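Local coordinates for extracellular solute-binding protein, family 5 (Chelativorans sp., PDB 6WM6) that binds EDTA and related aminopolycarboxylates in the periplasm, presumably presenting them to an ABC transporter for uptake, at residues V76-V81 against F187-P192; G219-V224 against N555-G560; L232-P237 against L249-F254. All coordinates share one frame; numbering follows the deposited sequence.

In the fold
Contacts 1 and 2 are buried loop junctions, whereas contact 3 is a partly buried strand pair within a four-stranded mixed sheet, with one apolar side and one that carries charge. Strand 222-228, which opens in contact 2, is the neighbour of strand 232-237, so these two contacts hold the same sheet through adjacent strands. Contact 1 meets both: the carbonyls of Pro79 and Ile80 accept backbone hydrogen bonds, probably from Tyr222 and Gly219, both residues pack on Leu235, and Val76 rests on Val233 and Phe254. Chemistry follows place: repeated backbone bonds inside the sheet, a water and proline packing where a C-terminal loop covers it, and mainly apolar contact where 187-192 meets 76-81.

Contact 1: residues V76-V81 against F187-P192; sequences VTLPIV and FMFLYP
Val81 lies against the loop 187-192 with its two methyl branches split between neighbouring residues. CG1, anti to the backbone N (chi1 172°), presses on the backbone itself: Val81 CG1 stands 3.6 Å from Phe189 CA and 3.4 Å from Leu190 O. Val81 CG1 also reaches Phe189 CB at 3.8 Å and sits at the edge of the Phe189 ring, near its plane. Met188 CG lies over one face of that ring, offset toward the rim. Leu78 CD2 approaches the ring obliquely, 4.4 Å from Phe189 CE1. The other branch, Val81 CG2, turns toward Tyr191 and meets Tyr191 CE1 at 4.1 Å, the two side chains crossing obliquely.

Past this apolar patch, the polar end of Tyr191 is tied back to 76-81 through a water. That water donates to Thr77 OG1 at 2.9 Å and lies 2.8 Å from Tyr191 OH, in the plane of the phenol ring. Thr77 OG1 is also bonded to Val73 O, one turn earlier in helix 71-77, while Thr77 O receives Ile80 N and, weakly, Val81 N. Just beyond Val81, Pro82 is linked to Leu190 by a backbone hydrogen bond.

The arrangement is an apolar junction between the turn after helix 71-77 and the loop before helix 193-196. Its chemistry implies a cost at one point: Leu190 O, covered by the Val81 methyl, is buried without a polar partner, and dispersion contacts with a single water bridge make up the attraction between the segments.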
loop_
_atom_site.group_PDB
_atom_site.type_symbol
_atom_site.label_atom_id
_atom_site.label_comp_id
_atom_site.label_asym_id
_atom_site.label_seq_id
_atom_site.Cartn_x
_atom_site.Cartn_y
_atom_site.Cartn_z
ATOM N N VAL A 76 -1.089 13.861 -0.086
ATOM C CA VAL A 76 -1.017 15.300 -0.332
ATOM C C VAL A 76 -1.479 15.667 -1.732
ATOM O O VAL A 76 -1.958 16.778 -1.959
ATOM C CB VAL A 76 0.415 15.787 -0.054
ATOM C CG1 VAL A 76 0.608 17.202 -0.521
ATOM C CG2 VAL A 76 0.724 15.667 1.432
ATOM N N THR A 77 -1.324 14.779 -2.708
ATOM C CA THR A 77 -1.690 15.096 -4.091
ATOM C C THR A 77 -3.035 14.520 -4.511
ATOM O O THR A 77 -3.560 14.948 -5.548
ATOM C CB THR A 77 -0.590 14.742 -5.115
ATOM O OG1 THR A 77 -0.333 13.331 -5.178
ATOM C CG2 THR A 77 0.706 15.475 -4.792
ATOM N N LEU A 78 -3.630 13.612 -3.741
ATOM C CA LEU A 78 -4.998 13.182 -4.045
ATOM C C LEU A 78 -5.975 14.338 -4.224
ATOM O O LEU A 78 -6.862 14.230 -5.097
ATOM C CB LEU A 78 -5.513 12.165 -3.013
ATOM C CG LEU A 78 -5.174 10.717 -3.313
ATOM C CD1 LEU A 78 -5.438 9.879 -2.070
ATOM C CD2 LEU A 78 -5.931 10.164 -4.513
ATOM N N PRO A 79 -5.877 15.445 -3.480
ATOM C CA PRO A 79 -6.823 16.559 -3.680
ATOM C C PRO A 79 -6.646 17.319 -4.972
ATOM O O PRO A 79 -7.534 18.111 -5.303
ATOM C CB PRO A 79 -6.563 17.470 -2.475
ATOM C CG PRO A 79 -5.952 16.550 -1.443
ATOM C CD PRO A 79 -5.084 15.615 -2.261
ATOM N N ILE A 80 -5.546 17.121 -5.701
ATOM C CA ILE A 80 -5.291 17.859 -6.928
ATOM C C ILE A 80 -5.264 16.983 -8.174
ATOM O O ILE A 80 -5.372 17.512 -9.295
ATOM C CB ILE A 80 -4.013 18.716 -6.836
ATOM C CG1 ILE A 80 -2.763 17.889 -7.070
ATOM C CG2 ILE A 80 -3.942 19.426 -5.491
ATOM C CD1 ILE A 80 -1.493 18.724 -7.179
ATOM N N VAL A 81 -5.114 15.676 -8.056
ATOM C CA VAL A 81 -4.924 14.786 -9.201
ATOM C C VAL A 81 -6.236 14.051 -9.465
ATOM O O VAL A 81 -6.769 13.416 -8.543
ATOM C CB VAL A 81 -3.793 13.790 -8.913
ATOM C CG1 VAL A 81 -3.724 12.739 -10.022
ATOM C CG2 VAL A 81 -2.471 14.492 -8.784
ATOM N N PHE A 187 -4.941 4.565 -15.210
ATOM C CA PHE A 187 -5.325 5.973 -15.227
ATOM C C PHE A 187 -5.860 6.430 -13.870
ATOM O O PHE A 187 -6.776 7.253 -13.792
ATOM C CB PHE A 187 -6.316 6.264 -16.360
ATOM C CG PHE A 187 -5.851 5.764 -17.686
ATOM C CD1 PHE A 187 -4.845 6.414 -18.372
ATOM C CD2 PHE A 187 -6.395 4.640 -18.227
ATOM C CE1 PHE A 187 -4.399 5.952 -19.599
ATOM C CE2 PHE A 187 -5.959 4.165 -19.459
ATOM C CZ PHE A 187 -4.948 4.821 -20.125
ATOM N N MET A 188 -5.273 5.927 -12.781
ATOM C CA MET A 188 -5.696 6.337 -11.452
ATOM C C MET A 188 -5.124 7.692 -11.073
ATOM O O MET A 188 -5.574 8.291 -10.083
ATOM C CB MET A 188 -5.348 5.284 -10.403
ATOM C CG MET A 188 -6.040 5.534 -9.061
ATOM S SD MET A 188 -5.936 4.183 -7.877
ATOM C CE MET A 188 -6.996 2.982 -8.647
ATOM N N PHE A 189 -4.120 8.172 -11.802
ATOM C CA PHE A 189 -3.497 9.457 -11.531
ATOM C C PHE A 189 -3.235 10.115 -12.873
ATOM O O PHE A 189 -2.394 9.633 -13.642
ATOM C CB PHE A 189 -2.194 9.289 -10.755
ATOM C CG PHE A 189 -2.358 8.508 -9.478
ATOM C CD1 PHE A 189 -2.815 9.114 -8.336
ATOM C CD2 PHE A 189 -2.057 7.162 -9.466
ATOM C CE1 PHE A 189 -2.989 8.361 -7.165
ATOM C CE2 PHE A 189 -2.224 6.410 -8.293
ATOM C CZ PHE A 189 -2.686 7.027 -7.162
ATOM N N LEU A 190 -3.952 11.187 -13.179
ATOM C CA LEU A 190 -3.801 11.910 -14.432
ATOM C C LEU A 190 -3.143 13.264 -14.188
ATOM O O LEU A 190 -3.423 13.930 -13.189
ATOM C CB LEU A 190 -5.165 12.116 -15.107
ATOM C CG LEU A 190 -5.838 10.841 -15.596
ATOM C CD1 LEU A 190 -7.259 11.124 -16.034
ATOM C CD2 LEU A 190 -5.038 10.248 -16.746
ATOM N N TYR A 191 -2.284 13.672 -15.124
ATOM C CA TYR A 191 -1.498 14.894 -15.063
ATOM C C TYR A 191 -1.802 15.761 -16.276
ATOM O O TYR A 191 -2.184 15.259 -17.342
ATOM C CB TYR A 191 -0.001 14.553 -14.954
ATOM C CG TYR A 191 0.261 13.791 -13.675
ATOM C CD1 TYR A 191 0.504 14.470 -12.484
ATOM C CD2 TYR A 191 0.186 12.404 -13.621
ATOM C CE1 TYR A 191 0.696 13.803 -11.297
ATOM C CE2 TYR A 191 0.382 11.718 -12.421
ATOM C CZ TYR A 191 0.636 12.431 -11.268
ATOM O OH TYR A 191 0.802 11.764 -10.049
ATOM N N PRO A 192 -1.643 17.089 -16.157
ATOM C CA PRO A 192 -2.050 17.972 -17.264
ATOM C C PRO A 192 -1.065 17.966 -18.430
ATOM O O PRO A 192 -0.006 18.627 -18.395
ATOM C CB PRO A 192 -2.142 19.347 -16.591
ATOM C CG PRO A 192 -1.150 19.256 -15.456
ATOM C CD PRO A 192 -1.300 17.845 -14.941
HETATM O O HOH W 1 1.220 13.038 -7.606
#

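Contact 2: residues G219-V224 against N555-G560; sequences GGPYMV and NTAEWG. With EDO (1,2-ethanediol), chain G.
A water in this buried contact is held by three protein oxygens: Tyr222 OH at 2.6 Å, Thr556 O at 2.7 Å and Trp559 O at 2.6 Å from the water oxygen. The geometry lets it donate to both carbonyls, though with further acceptors nearby its protons may not always go to these two. The water lies in the plane of the Tyr222 ring, at its edge, and the hydroxyl is fixed further by Leu249 N. Thr556 O lies at that same edge, 3.7 Å from Tyr222 CE2, and also takes the amide of Trp559 within the 3-10 turn.

Beside the tyrosine, Pro221 CB touches Ala557 CB at 3.8 Å, while Pro221 CG faces Thr556 OG1. A 1,2-ethanediol, probably from the crystallisation liquor, accepts Ala557 N at O2 in a nearly straight bond (169°); its O1 is held by Thr556 N and OG1, and the diol also bonds Ala553 O. Thr556 CG2 lies over one face of Trp559, whose NE1 reaches Asn555 OD1 from above the amide plane in a bent bond (137°).

The chemistry suggests that the water, joining Tyr222 to two loop carbonyls, does the polar work that no direct bond between the segments does.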
loop_
_atom_site.group_PDB
_atom_site.type_symbol
_atom_site.label_atom_id
_atom_site.label_comp_id
_atom_site.label_asym_id
_atom_site.label_seq_id
_atom_site.Cartn_x
_atom_site.Cartn_y
_atom_site.Cartn_z
ATOM N N GLY A 219 -6.668 19.268 -11.000
ATOM C CA GLY A 219 -7.880 18.735 -11.588
ATOM C C GLY A 219 -8.841 18.223 -10.534
ATOM O O GLY A 219 -9.723 17.395 -10.822
ATOM N N GLY A 220 -8.652 18.691 -9.296
ATOM C CA GLY A 220 -9.422 18.230 -8.155
ATOM C C GLY A 220 -10.029 19.374 -7.378
ATOM O O GLY A 220 -10.017 20.532 -7.816
ATOM N N PRO A 221 -10.529 19.087 -6.177
ATOM C CA PRO A 221 -11.255 20.114 -5.409
ATOM C C PRO A 221 -10.362 21.189 -4.826
ATOM O O PRO A 221 -10.860 22.288 -4.559
ATOM C CB PRO A 221 -11.967 19.295 -4.308
ATOM C CG PRO A 221 -11.137 18.040 -4.193
ATOM C CD PRO A 221 -10.715 17.736 -5.609
ATOM N N TYR A 222 -9.076 20.899 -4.630
ATOM C CA TYR A 222 -8.136 21.824 -4.009
ATOM C C TYR A 222 -6.930 22.042 -4.922
ATOM O O TYR A 222 -6.714 21.286 -5.875
ATOM C CB TYR A 222 -7.700 21.296 -2.619
ATOM C CG TYR A 222 -8.819 21.379 -1.584
ATOM C CD1 TYR A 222 -9.077 22.550 -0.913
ATOM C CD2 TYR A 222 -9.603 20.278 -1.302
ATOM C CE1 TYR A 222 -10.094 22.646 -0.002
ATOM C CE2 TYR A 222 -10.624 20.349 -0.370
ATOM C CZ TYR A 222 -10.866 21.542 0.268
ATOM O OH TYR A 222 -11.899 21.669 1.185
ATOM N N MET A 223 -6.164 23.085 -4.631
ATOM C CA MET A 223 -4.933 23.368 -5.356
ATOM C C MET A 223 -3.936 23.974 -4.387
ATOM O O MET A 223 -4.329 24.579 -3.399
ATOM C CB MET A 223 -5.213 24.296 -6.544
ATOM C CG MET A 223 -5.645 25.709 -6.171
ATOM S SD MET A 223 -6.333 26.600 -7.588
ATOM C CE MET A 223 -5.048 26.445 -8.813
ATOM N N VAL A 224 -2.650 23.832 -4.687
ATOM C CA VAL A 224 -1.615 24.318 -3.778
ATOM C C VAL A 224 -1.511 25.836 -3.855
ATOM O O VAL A 224 -1.331 26.415 -4.944
ATOM C CB VAL A 224 -0.271 23.643 -4.084
ATOM C CG1 VAL A 224 0.826 24.192 -3.139
ATOM C CG2 VAL A 224 -0.374 22.156 -3.937
ATOM N N ASN A 555 -11.359 11.322 -0.420
ATOM C CA ASN A 555 -12.621 12.058 -0.606
ATOM C C ASN A 555 -12.562 13.473 -0.026
ATOM O O ASN A 555 -13.536 13.953 0.562
ATOM C CB ASN A 555 -13.802 11.304 0.002
ATOM C CG ASN A 555 -13.773 11.325 1.498
ATOM O OD1 ASN A 555 -12.693 11.378 2.094
ATOM N ND2 ASN A 555 -14.938 11.270 2.129
ATOM N N THR A 556 -11.447 14.186 -0.199
ATOM C CA THR A 556 -11.307 15.501 0.417
ATOM C C THR A 556 -12.344 16.509 -0.069
ATOM O O THR A 556 -12.625 17.469 0.659
ATOM C CB THR A 556 -9.909 16.127 0.271
ATOM O OG1 THR A 556 -9.621 16.439 -1.109
ATOM C CG2 THR A 556 -8.824 15.243 0.879
ATOM N N ALA A 557 -12.933 16.322 -1.254
ATOM C CA ALA A 557 -14.007 17.220 -1.666
ATOM C C ALA A 557 -15.133 17.265 -0.651
ATOM O O ALA A 557 -15.877 18.260 -0.612
ATOM C CB ALA A 557 -14.585 16.799 -3.014
ATOM N N GLU A 558 -15.296 16.209 0.148
ATOM C CA GLU A 558 -16.404 16.098 1.076
ATOM C C GLU A 558 -16.058 16.556 2.486
ATOM O O GLU A 558 -16.970 16.719 3.300
ATOM C CB GLU A 558 -16.911 14.660 1.106
ATOM C CG GLU A 558 -17.464 14.187 -0.254
ATOM C CD GLU A 558 -17.512 12.679 -0.458
ATOM O OE1 GLU A 558 -17.385 11.885 0.507
ATOM O OE2 GLU A 558 -17.678 12.258 -1.631
ATOM N N TRP A 559 -14.791 16.756 2.796
ATOM C CA TRP A 559 -14.387 17.111 4.151
ATOM C C TRP A 559 -14.867 18.509 4.508
ATOM O O TRP A 559 -14.779 19.448 3.710
ATOM C CB TRP A 559 -12.872 17.126 4.267
ATOM C CG TRP A 559 -12.165 15.800 4.183
ATOM C CD1 TRP A 559 -12.725 14.576 3.905
ATOM C CD2 TRP A 559 -10.779 15.574 4.384
ATOM N NE1 TRP A 559 -11.752 13.614 3.916
ATOM C CE2 TRP A 559 -10.544 14.197 4.199
ATOM C CE3 TRP A 559 -9.702 16.405 4.687
ATOM C CZ2 TRP A 559 -9.280 13.639 4.315
ATOM C CZ3 TRP A 559 -8.447 15.858 4.817
ATOM C CH2 TRP A 559 -8.241 14.475 4.634
ATOM N N GLY A 560 -15.313 18.677 5.741
ATOM C CA GLY A 560 -15.686 20.005 6.213
ATOM C C GLY A 560 -15.961 19.972 7.690
ATOM O O GLY A 560 -16.055 18.900 8.290
HETATM C C1 EDO G . -9.879 13.435 -3.575
HETATM O O1 EDO G . -9.298 13.953 -2.379
HETATM C C2 EDO G . -10.968 14.375 -4.101
HETATM O O2 EDO G . -12.162 14.363 -3.264
HETATM O O HOH W 2 -13.814 19.853 1.304
#

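Contact 3: residues L232-P237 against L249-F254; sequences LVTLVP and LDKLKF
Leu235 leaves its strand with CB already 3.3 Å from Leu252 O, the carbonyl that its own amide engages. CG, anti to the carbonyl carbon (chi1 -62°), also lies over the Leu252 carbonyl, and the chain turns along the sheet toward the next partner on the same face. From there Leu235 CD1 passes over Leu252 O, again at 3.3 Å, and comes to the edge of the Phe254 ring, 3.7 Å from Phe254 CD2, the two side chains crossing obliquely. Leu235 CD2 meets Pro79 CB and Ile80 CG2 in the turn after helix 71-77.

Beneath this packing runs a regular antiparallel pairing, the two strand axes inclined at 159°. Leu235 with Leu252 and Val233 with Phe254 are hydrogen-bonded pairs, each closed by two reciprocal N-H...O bonds. The shortest joins Leu235 N to Leu252 O at 2.8 Å, nearly along the C=O axis; the return bond from Leu252 N meets Leu235 O well above its carbonyl plane.

Thr234 and Lys253, the non-hydrogen-bonded pair between them, lie side by side on the other face, with Thr234 OG1 3.9 Å from Lys253 CG, and Thr234 CG2 touches Lys251 CD at 3.8 Å. Both lysine chains are extended, carrying their ammonium groups to salt bridges on the flanking strands, Lys251 with Glu225 and Lys253 with Glu49.

On the apolar face Val233, Leu235 and Phe254 pack on helix 71-77 and its following turn, Leu252 on Trp559. The backbone bonds fix the register, while the salt bridges add charge pairing to the outer strands and probably lower the cost of keeping ammonium groups on the lysine face.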
loop_
_atom_site.group_PDB
_atom_site.type_symbol
_atom_site.label_atom_id
_atom_site.label_comp_id
_atom_site.label_asym_id
_atom_site.label_seq_id
_atom_site.Cartn_x
_atom_site.Cartn_y
_atom_site.Cartn_z
ATOM N N LEU A 232 5.097 22.722 5.760
ATOM C CA LEU A 232 3.659 22.903 5.552
ATOM C C LEU A 232 3.302 23.022 4.080
ATOM O O LEU A 232 3.868 23.859 3.364
ATOM C CB LEU A 232 3.218 24.185 6.277
ATOM C CG LEU A 232 1.726 24.490 6.322
ATOM C CD1 LEU A 232 1.015 23.486 7.220
ATOM C CD2 LEU A 232 1.477 25.909 6.803
ATOM N N VAL A 233 2.328 22.225 3.650
ATOM C CA VAL A 233 1.656 22.389 2.356
ATOM C C VAL A 233 0.320 23.051 2.635
ATOM O O VAL A 233 -0.460 22.543 3.452
ATOM C CB VAL A 233 1.428 21.032 1.673
ATOM C CG1 VAL A 233 0.963 21.255 0.229
ATOM C CG2 VAL A 233 2.666 20.156 1.716
ATOM N N THR A 234 0.041 24.165 1.974
ATOM C CA THR A 234 -1.233 24.862 2.109
ATOM C C THR A 234 -1.993 24.773 0.801
ATOM O O THR A 234 -1.507 25.247 -0.233
ATOM C CB THR A 234 -1.019 26.318 2.514
ATOM O OG1 THR A 234 -0.355 26.341 3.781
ATOM C CG2 THR A 234 -2.352 27.015 2.651
ATOM N N LEU A 235 -3.193 24.194 0.850
ATOM C CA LEU A 235 -4.091 24.121 -0.296
ATOM C C LEU A 235 -5.323 24.987 -0.077
ATOM O O LEU A 235 -5.762 25.206 1.063
ATOM C CB LEU A 235 -4.552 22.689 -0.560
ATOM C CG LEU A 235 -3.468 21.676 -0.901
ATOM C CD1 LEU A 235 -2.739 21.179 0.287
ATOM C CD2 LEU A 235 -4.093 20.490 -1.645
ATOM N N VAL A 236 -5.881 25.482 -1.174
ATOM C CA VAL A 236 -7.098 26.289 -1.180
ATOM C C VAL A 236 -8.030 25.697 -2.222
ATOM O O VAL A 236 -7.596 24.913 -3.078
ATOM C CB VAL A 236 -6.789 27.779 -1.506
ATOM C CG1 VAL A 236 -5.944 28.386 -0.383
ATOM C CG2 VAL A 236 -6.087 27.896 -2.867
ATOM N N PRO A 237 -9.309 26.068 -2.196
ATOM C CA PRO A 237 -10.232 25.548 -3.221
ATOM C C PRO A 237 -9.746 25.854 -4.628
ATOM O O PRO A 237 -9.201 26.926 -4.906
ATOM C CB PRO A 237 -11.542 26.276 -2.939
ATOM C CG PRO A 237 -11.464 26.593 -1.472
ATOM C CD PRO A 237 -10.019 26.899 -1.192
ATOM N N LEU A 249 -13.832 23.662 2.593
ATOM C CA LEU A 249 -12.878 24.377 3.437
ATOM C C LEU A 249 -12.246 25.545 2.695
ATOM O O LEU A 249 -12.045 25.511 1.479
ATOM C CB LEU A 249 -11.762 23.441 3.893
ATOM C CG LEU A 249 -12.210 22.241 4.729
ATOM C CD1 LEU A 249 -11.104 21.215 4.796
ATOM C CD2 LEU A 249 -12.620 22.690 6.115
ATOM N N ASP A 250 -11.917 26.585 3.454
ATOM C CA ASP A 250 -11.135 27.684 2.901
ATOM C C ASP A 250 -9.681 27.285 2.710
ATOM O O ASP A 250 -9.045 27.734 1.758
ATOM C CB ASP A 250 -11.205 28.900 3.828
ATOM C CG ASP A 250 -12.589 29.510 3.884
ATOM O OD1 ASP A 250 -13.214 29.657 2.820
ATOM O OD2 ASP A 250 -13.042 29.825 5.002
ATOM N N LYS A 251 -9.139 26.457 3.603
ATOM C CA LYS A 251 -7.801 25.925 3.445
ATOM C C LYS A 251 -7.748 24.501 3.969
ATOM O O LYS A 251 -8.379 24.161 4.979
ATOM C CB LYS A 251 -6.732 26.767 4.162
ATOM C CG LYS A 251 -6.706 28.216 3.708
ATOM C CD LYS A 251 -5.359 28.870 3.973
ATOM C CE LYS A 251 -5.401 30.350 3.603
ATOM N NZ LYS A 251 -4.056 30.988 3.680
ATOM N N LEU A 252 -6.988 23.666 3.258
ATOM C CA LEU A 252 -6.634 22.313 3.667
ATOM C C LEU A 252 -5.114 22.280 3.731
ATOM O O LEU A 252 -4.439 22.609 2.738
ATOM C CB LEU A 252 -7.142 21.301 2.640
ATOM C CG LEU A 252 -6.669 19.865 2.851
ATOM C CD1 LEU A 252 -7.123 19.325 4.197
ATOM C CD2 LEU A 252 -7.198 18.996 1.702
ATOM N N LYS A 253 -4.571 21.954 4.893
ATOM C CA LYS A 253 -3.143 22.027 5.131
ATOM C C LYS A 253 -2.609 20.658 5.515
ATOM O O LYS A 253 -3.275 19.892 6.225
ATOM C CB LYS A 253 -2.837 23.026 6.263
ATOM C CG LYS A 253 -3.092 24.470 5.857
ATOM C CD LYS A 253 -3.026 25.425 7.031
ATOM C CE LYS A 253 -3.128 26.850 6.524
ATOM N NZ LYS A 253 -3.173 27.817 7.654
ATOM N N PHE A 254 -1.396 20.349 5.046
ATOM C CA PHE A 254 -0.659 19.159 5.462
ATOM C C PHE A 254 0.592 19.630 6.177
ATOM O O PHE A 254 1.449 20.283 5.564
ATOM C CB PHE A 254 -0.356 18.280 4.257
ATOM C CG PHE A 254 -1.581 17.714 3.613
ATOM C CD1 PHE A 254 -2.216 16.610 4.162
ATOM C CD2 PHE A 254 -2.101 18.292 2.477
ATOM C CE1 PHE A 254 -3.346 16.083 3.580
ATOM C CE2 PHE A 254 -3.244 17.753 1.869
ATOM C CZ PHE A 254 -3.861 16.665 2.421
#